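LysR family transcriptional regulator (Vibrio vulnificus, PDB 5FHK) probably regulates virulence-gene transcription as a LysR-type DNA-binding regulator, this chain being its regulatory domain. Local coordinates at residues A[79-87]-A[161-170]; A[102-113]-A[142-153]. All coordinates share one frame; numbering follows the deposited sequence.

Interaction 1: A[79-87]-A[161-170]; sequences ILVASPEYV and IADGSLVRIL
Leu80 N and Arg168 NE both donate to one water, which thereby bridges the two segments; it lies in the plane of the guanidinium at its edge and can donate to Ile169 O. Val167 N gives the shortest polar bond made directly across the contact, 2.8 Å to Ala82 O, and Ala82 N answers with a bond to Val167 O. This mutual pair is the hydrogen-bonded site of a short antiparallel ladder. Next to it Val81 and Arg168 form a non-hydrogen-bonded pair, beyond which Ile169 N bonds to Leu80 O. The arginine chain, bent at chi2 (110°), brings the guanidinium face over Ile79, whose CG2 sits 3.8 Å from Arg168 CZ, while NH2 bonds to Trp173 O. Apolar contacts flank the ladder, with Val81 CG1 meeting Ile161 CD1 at 3.6 Å and Leu80 CD1 meeting Leu170 CD1 at the same distance. At the far end Pro84 CG rests 3.9 Å from Val167 CG2, just where Ser83 OG accepts from Tyr86 N. The whole is a short antiparallel pairing of strand 167-168 with strand 68-82 that runs straight into an N-capped helix, within the periplasmic-binding-protein-like fold of LysR regulatory domains.

Interaction 2: A[102-113]-A[142-153]; sequences HFLLKGHPLLKW and ACSEGLGITLMP
Leu105 is gripped through both its backbone N and its carbonyl, and round it the contact is tight. Its N donates to Ile149 O at 2.7 Å, and Ile149 N gives to Phe103 O at 2.8 Å, the alternation of a parallel pair; strands 104-107 and 149-153 differ by 28° in direction. Farther along, a side chain takes over: with OG1 anti to the backbone N (chi1 178°), Thr150 bonds through OG1 to Leu105 O at 2.9 Å, from above the carbonyl plane. The Leu105 side chain meanwhile drives CD1 against the end of helix 136-144, 3.5 Å from Cys143 N. Gly148 CA lies 3.3 Å from Phe103 O, a CA-H...O contact. Trp113 closes the other face of the sheet. Leu151 CB lies over its five-membered ring, 3.7 Å from the centroid and 16° off the normal, with Lys106 CE over the opposite face; Ile149 O meets the indole at its edge, and Ile149 CG2 touches Trp113 CH2. Toward the phenylalanine end the fit is looser and partly exposed: Phe103 meets the partner segment mainly through CB, near Leu147 O, while its ring leads away to a cation-pi contact with Arg130. The helix before the turn ends in a Schellman motif at Gly146, and Leu147 packs on Asn27 of the second subunit. Strand 149-153 thus lies between strands 104-107 and 68-82, with Val139 of helix 136-144 against Leu105 and Thr150, and Leu80 reaching Trp113 and Leu151 from the neighbouring strand.

How the interactions relate
Read from the N terminus, the chain leaves strand 68-82, turns through helix 84-87 and then enters strand 104-107. Interaction 2 closes first, when helix 136-144 ends and strand 149-153 settles beside 104-107. Helix 158-163 follows, and interaction 1 closes the wider loop as strand 167-168 returns to strand 68-82, so that interaction 2 is nested inside it. Their centres are about 11 Å apart. They share one sheet, in which strand 68-82 pairs with both 149-153 and 167-168; Ile79 N to Met152 O is a probable bond at this seam. A second tie, probably a hydrogen bond, joins Tyr86 OH to His102 ND1. Nested closures thus illustrate how distant segments assemble one sheet.

Interaction 1: A[79-87]-A[161-170]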
loop_
_atom_site.group_PDB
_atom_site.type_symbol
_atom_site.label_atom_id
_atom_site.label_comp_id
_atom_site.label_asym_id
_atom_site.label_seq_id
_atom_site.Cartn_x
_atom_site.Cartn_y
_atom_site.Cartn_z
ATOM N N ILE A 79 -9.154 -16.329 -0.514
ATOM C CA ILE A 79 -10.121 -16.957 -1.403
ATOM C C ILE A 79 -9.812 -16.525 -2.826
ATOM O O ILE A 79 -9.217 -15.472 -3.067
ATOM C CB ILE A 79 -11.572 -16.578 -1.057
ATOM C CG1 ILE A 79 -11.763 -15.078 -1.239
ATOM C CG2 ILE A 79 -11.914 -16.955 0.410
ATOM C CD1 ILE A 79 -13.139 -14.624 -0.871
ATOM N N LEU A 80 -10.255 -17.337 -3.771
ATOM C CA LEU A 80 -10.027 -17.076 -5.186
ATOM C C LEU A 80 -11.173 -16.239 -5.725
ATOM O O LEU A 80 -12.335 -16.534 -5.432
ATOM C CB LEU A 80 -9.920 -18.395 -5.946
ATOM C CG LEU A 80 -8.750 -19.307 -5.548
ATOM C CD1 LEU A 80 -8.916 -20.723 -6.150
ATOM C CD2 LEU A 80 -7.420 -18.698 -5.972
ATOM N N VAL A 81 -10.846 -15.181 -6.483
ATOM C CA VAL A 81 -11.846 -14.319 -7.111
ATOM C C VAL A 81 -11.392 -13.877 -8.503
ATOM O O VAL A 81 -10.227 -14.013 -8.879
ATOM C CB VAL A 81 -12.192 -13.062 -6.267
ATOM C CG1 VAL A 81 -12.850 -13.458 -4.966
ATOM C CG2 VAL A 81 -10.930 -12.197 -5.986
ATOM N N ALA A 82 -12.357 -13.354 -9.273
ATOM C CA ALA A 82 -12.149 -12.742 -10.583
ATOM C C ALA A 82 -13.346 -11.831 -10.869
ATOM O O ALA A 82 -14.421 -11.993 -10.282
ATOM C CB ALA A 82 -11.988 -13.802 -11.685
ATOM N N SER A 83 -13.169 -10.878 -11.781
ATOM C CA SER A 83 -14.294 -9.997 -12.106
ATOM C C SER A 83 -15.352 -10.740 -12.930
ATOM O O SER A 83 -15.077 -11.785 -13.511
ATOM C CB SER A 83 -13.807 -8.758 -12.855
ATOM O OG SER A 83 -13.635 -9.034 -14.232
ATOM N N PRO A 84 -16.600 -10.258 -12.933
ATOM C CA PRO A 84 -17.611 -10.859 -13.827
ATOM C C PRO A 84 -17.213 -10.810 -15.288
ATOM O O PRO A 84 -17.536 -11.734 -16.044
ATOM C CB PRO A 84 -18.863 -10.014 -13.551
ATOM C CG PRO A 84 -18.678 -9.569 -12.120
ATOM C CD PRO A 84 -17.202 -9.349 -11.947
ATOM N N GLU A 85 -16.501 -9.769 -15.715
ATOM C CA GLU A 85 -16.083 -9.712 -17.109
ATOM C C GLU A 85 -15.127 -10.856 -17.441
ATOM O O GLU A 85 -15.222 -11.459 -18.513
ATOM C CB GLU A 85 -15.445 -8.352 -17.409
ATOM C CG GLU A 85 -15.030 -8.152 -18.867
ATOM C CD GLU A 85 -14.135 -6.922 -19.070
ATOM O OE1 GLU A 85 -13.415 -6.523 -18.110
ATOM O OE2 GLU A 85 -14.164 -6.352 -20.193
ATOM N N TYR A 86 -14.202 -11.181 -16.536
ATOM C CA TYR A 86 -13.317 -12.316 -16.796
ATOM C C TYR A 86 -14.087 -13.634 -16.805
ATOM O O TYR A 86 -13.789 -14.539 -17.599
ATOM C CB TYR A 86 -12.203 -12.375 -15.752
ATOM C CG TYR A 86 -11.231 -13.496 -16.042
ATOM C CD1 TYR A 86 -10.172 -13.302 -16.928
ATOM C CD2 TYR A 86 -11.392 -14.749 -15.474
ATOM C CE1 TYR A 86 -9.292 -14.310 -17.216
ATOM C CE2 TYR A 86 -10.528 -15.778 -15.777
ATOM C CZ TYR A 86 -9.471 -15.553 -16.642
ATOM O OH TYR A 86 -8.574 -16.571 -16.923
ATOM N N VAL A 87 -15.061 -13.765 -15.911
ATOM C CA VAL A 87 -15.843 -14.992 -15.801
ATOM C C VAL A 87 -16.693 -15.214 -17.048
ATOM O O VAL A 87 -16.803 -16.339 -17.552
ATOM C CB VAL A 87 -16.690 -14.925 -14.519
ATOM C CG1 VAL A 87 -17.760 -15.999 -14.499
ATOM C CG2 VAL A 87 -15.792 -15.046 -13.311
ATOM N N ILE A 161 -17.150 -8.448 -3.066
ATOM C CA ILE A 161 -17.949 -9.661 -3.192
ATOM C C ILE A 161 -19.426 -9.359 -2.981
ATOM O O ILE A 161 -20.285 -9.831 -3.736
ATOM C CB ILE A 161 -17.481 -10.728 -2.198
ATOM C CG1 ILE A 161 -16.020 -11.093 -2.466
ATOM C CG2 ILE A 161 -18.422 -11.933 -2.298
ATOM C CD1 ILE A 161 -15.864 -11.910 -3.687
ATOM N N ALA A 162 -19.739 -8.632 -1.914
ATOM C CA ALA A 162 -21.122 -8.256 -1.644
ATOM C C ALA A 162 -21.724 -7.517 -2.831
ATOM O O ALA A 162 -22.816 -7.860 -3.286
ATOM C CB ALA A 162 -21.202 -7.397 -0.389
ATOM N N ASP A 163 -21.007 -6.516 -3.364
ATOM C CA ASP A 163 -21.504 -5.734 -4.495
ATOM C C ASP A 163 -21.610 -6.555 -5.770
ATOM O O ASP A 163 -22.392 -6.194 -6.661
ATOM C CB ASP A 163 -20.592 -4.525 -4.775
ATOM C CG ASP A 163 -20.813 -3.362 -3.801
ATOM O OD1 ASP A 163 -21.628 -3.507 -2.858
ATOM O OD2 ASP A 163 -20.161 -2.297 -3.984
ATOM N N GLY A 164 -20.830 -7.630 -5.899
ATOM C CA GLY A 164 -20.780 -8.372 -7.141
ATOM C C GLY A 164 -19.728 -7.912 -8.135
ATOM O O GLY A 164 -19.678 -8.457 -9.243
ATOM N N SER A 165 -18.897 -6.917 -7.788
ATOM C CA SER A 165 -17.851 -6.456 -8.703
ATOM C C SER A 165 -16.714 -7.463 -8.828
ATOM O O SER A 165 -15.974 -7.430 -9.815
ATOM C CB SER A 165 -17.281 -5.102 -8.259
ATOM O OG SER A 165 -17.009 -5.063 -6.861
ATOM N N LEU A 166 -16.519 -8.311 -7.830
ATOM C CA LEU A 166 -15.681 -9.491 -7.956
ATOM C C LEU A 166 -16.537 -10.696 -7.596
ATOM O O LEU A 166 -17.482 -10.584 -6.817
ATOM C CB LEU A 166 -14.432 -9.414 -7.057
ATOM C CG LEU A 166 -13.367 -8.369 -7.410
ATOM C CD1 LEU A 166 -12.380 -8.177 -6.275
ATOM C CD2 LEU A 166 -12.603 -8.735 -8.724
ATOM N N VAL A 167 -16.200 -11.843 -8.170
ATOM C CA VAL A 167 -16.916 -13.097 -7.966
ATOM C C VAL A 167 -15.960 -14.117 -7.352
ATOM O O VAL A 167 -14.794 -14.204 -7.753
ATOM C CB VAL A 167 -17.474 -13.625 -9.306
ATOM C CG1 VAL A 167 -17.949 -15.049 -9.176
ATOM C CG2 VAL A 167 -18.598 -12.725 -9.824
ATOM N N ARG A 168 -16.466 -14.931 -6.432
ATOM C CA ARG A 168 -15.693 -16.058 -5.915
ATOM C C ARG A 168 -15.626 -17.163 -6.959
ATOM O O ARG A 168 -16.643 -17.556 -7.525
ATOM C CB ARG A 168 -16.333 -16.589 -4.632
ATOM C CG ARG A 168 -15.719 -17.874 -4.088
ATOM C CD ARG A 168 -14.977 -17.586 -2.825
ATOM N NE ARG A 168 -14.243 -18.731 -2.284
ATOM C CZ ARG A 168 -14.500 -19.303 -1.107
ATOM N NH1 ARG A 168 -15.486 -18.857 -0.345
ATOM N NH2 ARG A 168 -13.771 -20.329 -0.690
ATOM N N ILE A 169 -14.435 -17.669 -7.228
ATOM C CA ILE A 169 -14.346 -18.800 -8.128
ATOM C C ILE A 169 -13.768 -19.970 -7.346
ATOM O O ILE A 169 -12.989 -19.782 -6.409
ATOM C CB ILE A 169 -13.521 -18.467 -9.391
ATOM C CG1 ILE A 169 -12.077 -18.208 -9.036
ATOM C CG2 ILE A 169 -14.074 -17.231 -10.068
ATOM C CD1 ILE A 169 -11.144 -18.962 -9.913
ATOM N N LEU A 170 -14.221 -21.183 -7.687
ATOM C CA LEU A 170 -13.842 -22.425 -7.010
ATOM C C LEU A 170 -14.261 -22.335 -5.548
ATOM O O LEU A 170 -13.424 -22.433 -4.643
ATOM C CB LEU A 170 -12.337 -22.691 -7.140
ATOM C CG LEU A 170 -11.796 -23.218 -8.466
ATOM C CD1 LEU A 170 -10.272 -23.063 -8.525
ATOM C CD2 LEU A 170 -12.193 -24.693 -8.655
HETATM O O HOH W 1 -11.774 -19.973 -3.682
#

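Interaction 2: A[102-113]-A[142-153]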
loop_
_atom_site.group_PDB
_atom_site.type_symbol
_atom_site.label_atom_id
_atom_site.label_comp_id
_atom_site.label_asym_id
_atom_site.label_seq_id
_atom_site.Cartn_x
_atom_site.Cartn_y
_atom_site.Cartn_z
ATOM N N HIS A 102 -5.501 -20.828 -16.875
ATOM C CA HIS A 102 -6.128 -19.534 -16.664
ATOM C C HIS A 102 -5.054 -18.485 -16.403
ATOM O O HIS A 102 -3.947 -18.801 -15.952
ATOM C CB HIS A 102 -7.104 -19.575 -15.482
ATOM C CG HIS A 102 -8.475 -20.044 -15.846
ATOM N ND1 HIS A 102 -9.486 -19.178 -16.205
ATOM C CD2 HIS A 102 -9.006 -21.288 -15.912
ATOM C CE1 HIS A 102 -10.575 -19.869 -16.489
ATOM N NE2 HIS A 102 -10.312 -21.150 -16.314
ATOM N N PHE A 103 -5.403 -17.226 -16.688
ATOM C CA PHE A 103 -4.553 -16.093 -16.346
ATOM C C PHE A 103 -4.588 -15.881 -14.836
ATOM O O PHE A 103 -5.661 -15.656 -14.267
ATOM C CB PHE A 103 -5.023 -14.815 -17.049
ATOM C CG PHE A 103 -4.959 -14.856 -18.565
ATOM C CD1 PHE A 103 -3.763 -14.645 -19.237
ATOM C CD2 PHE A 103 -6.108 -15.078 -19.315
ATOM C CE1 PHE A 103 -3.714 -14.677 -20.650
ATOM C CE2 PHE A 103 -6.069 -15.101 -20.702
ATOM C CZ PHE A 103 -4.872 -14.895 -21.365
ATOM N N LEU A 104 -3.425 -15.914 -14.196
ATOM C CA LEU A 104 -3.330 -15.780 -12.748
ATOM C C LEU A 104 -2.658 -14.467 -12.384
ATOM O O LEU A 104 -1.795 -13.973 -13.111
ATOM C CB LEU A 104 -2.565 -16.951 -12.128
ATOM C CG LEU A 104 -3.175 -18.315 -12.450
ATOM C CD1 LEU A 104 -2.448 -19.427 -11.708
ATOM C CD2 LEU A 104 -4.661 -18.304 -12.134
ATOM N N LEU A 105 -3.101 -13.884 -11.270
ATOM C CA LEU A 105 -2.533 -12.653 -10.740
ATOM C C LEU A 105 -2.110 -12.916 -9.308
ATOM O O LEU A 105 -2.929 -13.341 -8.483
ATOM C CB LEU A 105 -3.535 -11.502 -10.811
ATOM C CG LEU A 105 -4.364 -11.474 -12.093
ATOM C CD1 LEU A 105 -5.618 -10.558 -11.980
ATOM C CD2 LEU A 105 -3.485 -11.063 -13.263
ATOM N N LYS A 106 -0.829 -12.688 -9.013
ATOM C CA LYS A 106 -0.252 -13.147 -7.757
ATOM C C LYS A 106 0.470 -12.004 -7.046
ATOM O O LYS A 106 1.284 -11.307 -7.655
ATOM C CB LYS A 106 0.702 -14.318 -8.016
ATOM C CG LYS A 106 -0.010 -15.621 -8.406
ATOM C CD LYS A 106 0.941 -16.776 -8.596
ATOM C CE LYS A 106 0.179 -18.109 -8.614
ATOM N NZ LYS A 106 1.092 -19.277 -8.712
ATOM N N GLY A 107 0.165 -11.814 -5.768
ATOM C CA GLY A 107 0.831 -10.801 -4.968
ATOM C C GLY A 107 1.375 -11.381 -3.682
ATOM O O GLY A 107 0.732 -12.222 -3.049
ATOM N N HIS A 108 2.577 -10.919 -3.300
ATOM C CA HIS A 108 3.194 -11.341 -2.045
ATOM C C HIS A 108 2.279 -10.991 -0.876
ATOM O O HIS A 108 1.631 -9.937 -0.894
ATOM C CB HIS A 108 4.547 -10.652 -1.834
ATOM C CG HIS A 108 5.691 -11.276 -2.574
ATOM N ND1 HIS A 108 6.334 -10.641 -3.617
ATOM C CD2 HIS A 108 6.343 -12.451 -2.390
ATOM C CE1 HIS A 108 7.317 -11.407 -4.060
ATOM N NE2 HIS A 108 7.343 -12.511 -3.333
ATOM N N PRO A 109 2.234 -11.823 0.182
ATOM C CA PRO A 109 2.980 -13.067 0.412
ATOM C C PRO A 109 2.218 -14.303 -0.073
ATOM O O PRO A 109 2.354 -15.380 0.511
ATOM C CB PRO A 109 3.118 -13.093 1.937
ATOM C CG PRO A 109 1.782 -12.535 2.410
ATOM C CD PRO A 109 1.362 -11.506 1.332
ATOM N N LEU A 110 1.395 -14.120 -1.108
ATOM C CA LEU A 110 0.592 -15.165 -1.726
ATOM C C LEU A 110 1.046 -15.417 -3.160
ATOM O O LEU A 110 0.231 -15.506 -4.088
ATOM C CB LEU A 110 -0.891 -14.799 -1.684
ATOM C CG LEU A 110 -1.504 -14.431 -0.327
ATOM C CD1 LEU A 110 -3.007 -14.173 -0.479
ATOM C CD2 LEU A 110 -1.246 -15.536 0.725
ATOM N N LEU A 111 2.365 -15.481 -3.370
ATOM C CA LEU A 111 2.887 -15.965 -4.643
ATOM C C LEU A 111 2.714 -17.469 -4.785
ATOM O O LEU A 111 2.717 -17.983 -5.911
ATOM C CB LEU A 111 4.365 -15.607 -4.794
ATOM C CG LEU A 111 4.721 -14.151 -5.117
ATOM C CD1 LEU A 111 6.055 -14.079 -5.906
ATOM C CD2 LEU A 111 3.591 -13.461 -5.866
ATOM N N LYS A 112 2.567 -18.174 -3.669
ATOM C CA LYS A 112 2.307 -19.607 -3.643
ATOM C C LYS A 112 0.866 -19.810 -3.194
ATOM O O LYS A 112 0.452 -19.262 -2.165
ATOM C CB LYS A 112 3.285 -20.313 -2.701
ATOM C CG LYS A 112 3.194 -21.848 -2.661
ATOM C CD LYS A 112 4.219 -22.394 -1.670
ATOM C CE LYS A 112 3.553 -23.198 -0.565
ATOM N NZ LYS A 112 2.574 -22.337 0.192
ATOM N N TRP A 113 0.094 -20.547 -3.980
ATOM C CA TRP A 113 -1.316 -20.772 -3.677
ATOM C C TRP A 113 -1.449 -22.201 -3.166
ATOM O O TRP A 113 -1.329 -23.153 -3.940
ATOM C CB TRP A 113 -2.209 -20.561 -4.900
ATOM C CG TRP A 113 -2.289 -19.183 -5.441
ATOM C CD1 TRP A 113 -1.594 -18.073 -5.024
ATOM C CD2 TRP A 113 -3.115 -18.753 -6.526
ATOM N NE1 TRP A 113 -1.941 -16.989 -5.785
ATOM C CE2 TRP A 113 -2.886 -17.376 -6.704
ATOM C CE3 TRP A 113 -4.049 -19.402 -7.353
ATOM C CZ2 TRP A 113 -3.546 -16.631 -7.682
ATOM C CZ3 TRP A 113 -4.701 -18.658 -8.336
ATOM C CH2 TRP A 113 -4.436 -17.290 -8.497
ATOM N N ALA A 142 -5.816 -5.170 -10.886
ATOM C CA ALA A 142 -5.765 -5.853 -12.176
ATOM C C ALA A 142 -6.878 -6.885 -12.303
ATOM O O ALA A 142 -7.419 -7.088 -13.403
ATOM C CB ALA A 142 -4.394 -6.511 -12.373
ATOM N N CYS A 143 -7.214 -7.546 -11.188
ATOM C CA CYS A 143 -8.345 -8.460 -11.132
ATOM C C CYS A 143 -9.648 -7.742 -11.475
ATOM O O CYS A 143 -10.440 -8.226 -12.295
ATOM C CB CYS A 143 -8.423 -9.064 -9.730
ATOM S SG CYS A 143 -9.591 -10.410 -9.494
ATOM N N SER A 144 -9.887 -6.581 -10.846
ATOM C CA SER A 144 -11.085 -5.795 -11.139
ATOM C C SER A 144 -11.175 -5.429 -12.615
ATOM O O SER A 144 -12.277 -5.354 -13.178
ATOM C CB SER A 144 -11.092 -4.525 -10.292
ATOM O OG SER A 144 -11.562 -4.787 -8.988
ATOM N N GLU A 145 -10.038 -5.234 -13.267
ATOM C CA GLU A 145 -10.030 -4.939 -14.686
ATOM C C GLU A 145 -10.164 -6.189 -15.547
ATOM O O GLU A 145 -10.065 -6.097 -16.773
ATOM C CB GLU A 145 -8.765 -4.152 -15.043
ATOM C CG GLU A 145 -8.932 -2.637 -14.842
ATOM C CD GLU A 145 -8.913 -1.844 -16.156
ATOM O OE1 GLU A 145 -8.617 -0.627 -16.115
ATOM O OE2 GLU A 145 -9.190 -2.434 -17.225
ATOM N N GLY A 146 -10.406 -7.350 -14.948
ATOM C CA GLY A 146 -10.740 -8.520 -15.729
ATOM C C GLY A 146 -9.576 -9.205 -16.394
ATOM O O GLY A 146 -9.769 -9.885 -17.409
ATOM N N LEU A 147 -8.376 -9.082 -15.833
ATOM C CA LEU A 147 -7.181 -9.706 -16.367
ATOM C C LEU A 147 -6.918 -11.094 -15.800
ATOM O O LEU A 147 -5.969 -11.748 -16.240
ATOM C CB LEU A 147 -5.968 -8.805 -16.122
ATOM C CG LEU A 147 -5.950 -7.437 -16.825
ATOM C CD1 LEU A 147 -4.824 -6.557 -16.265
ATOM C CD2 LEU A 147 -5.810 -7.577 -18.359
ATOM N N GLY A 148 -7.721 -11.583 -14.863
ATOM C CA GLY A 148 -7.559 -12.979 -14.486
ATOM C C GLY A 148 -7.949 -13.245 -13.040
ATOM O O GLY A 148 -8.600 -12.426 -12.390
ATOM N N ILE A 149 -7.519 -14.424 -12.572
ATOM C CA ILE A 149 -7.836 -14.978 -11.256
ATOM C C ILE A 149 -6.716 -14.641 -10.283
ATOM O O ILE A 149 -5.529 -14.768 -10.619
ATOM C CB ILE A 149 -8.009 -16.508 -11.348
ATOM C CG1 ILE A 149 -9.226 -16.895 -12.200
ATOM C CG2 ILE A 149 -8.037 -17.156 -9.944
ATOM C CD1 ILE A 149 -9.119 -18.262 -12.716
ATOM N N THR A 150 -7.079 -14.228 -9.073
ATOM C CA THR A 150 -6.111 -13.999 -8.009
ATOM C C THR A 150 -6.564 -14.674 -6.723
ATOM O O THR A 150 -7.711 -15.090 -6.568
ATOM C CB THR A 150 -5.908 -12.507 -7.723
ATOM O OG1 THR A 150 -4.981 -12.385 -6.642
ATOM C CG2 THR A 150 -7.240 -11.869 -7.310
ATOM N N LEU A 151 -5.633 -14.768 -5.788
ATOM C CA LEU A 151 -5.925 -15.226 -4.440
ATOM C C LEU A 151 -5.710 -14.050 -3.500
ATOM O O LEU A 151 -4.664 -13.394 -3.543
ATOM C CB LEU A 151 -5.040 -16.394 -4.042
ATOM C CG LEU A 151 -5.300 -16.843 -2.604
ATOM C CD1 LEU A 151 -6.558 -17.650 -2.589
ATOM C CD2 LEU A 151 -4.140 -17.704 -2.084
ATOM N N MET A 152 -6.698 -13.785 -2.659
ATOM C CA MET A 152 -6.726 -12.505 -1.992
ATOM C C MET A 152 -7.307 -12.687 -0.597
ATOM O O MET A 152 -8.267 -13.464 -0.430
ATOM C CB MET A 152 -7.568 -11.523 -2.811
ATOM C CG MET A 152 -7.584 -10.098 -2.348
ATOM S SD MET A 152 -6.116 -9.184 -2.817
ATOM C CE MET A 152 -6.015 -9.536 -4.562
ATOM N N PRO A 153 -6.758 -12.010 0.414
ATOM C CA PRO A 153 -7.352 -12.085 1.757
ATOM C C PRO A 153 -8.768 -11.531 1.744
ATOM O O PRO A 153 -8.997 -10.396 1.314
ATOM C CB PRO A 153 -6.420 -11.218 2.619
ATOM C CG PRO A 153 -5.174 -11.016 1.809
ATOM C CD PRO A 153 -5.642 -11.053 0.364
#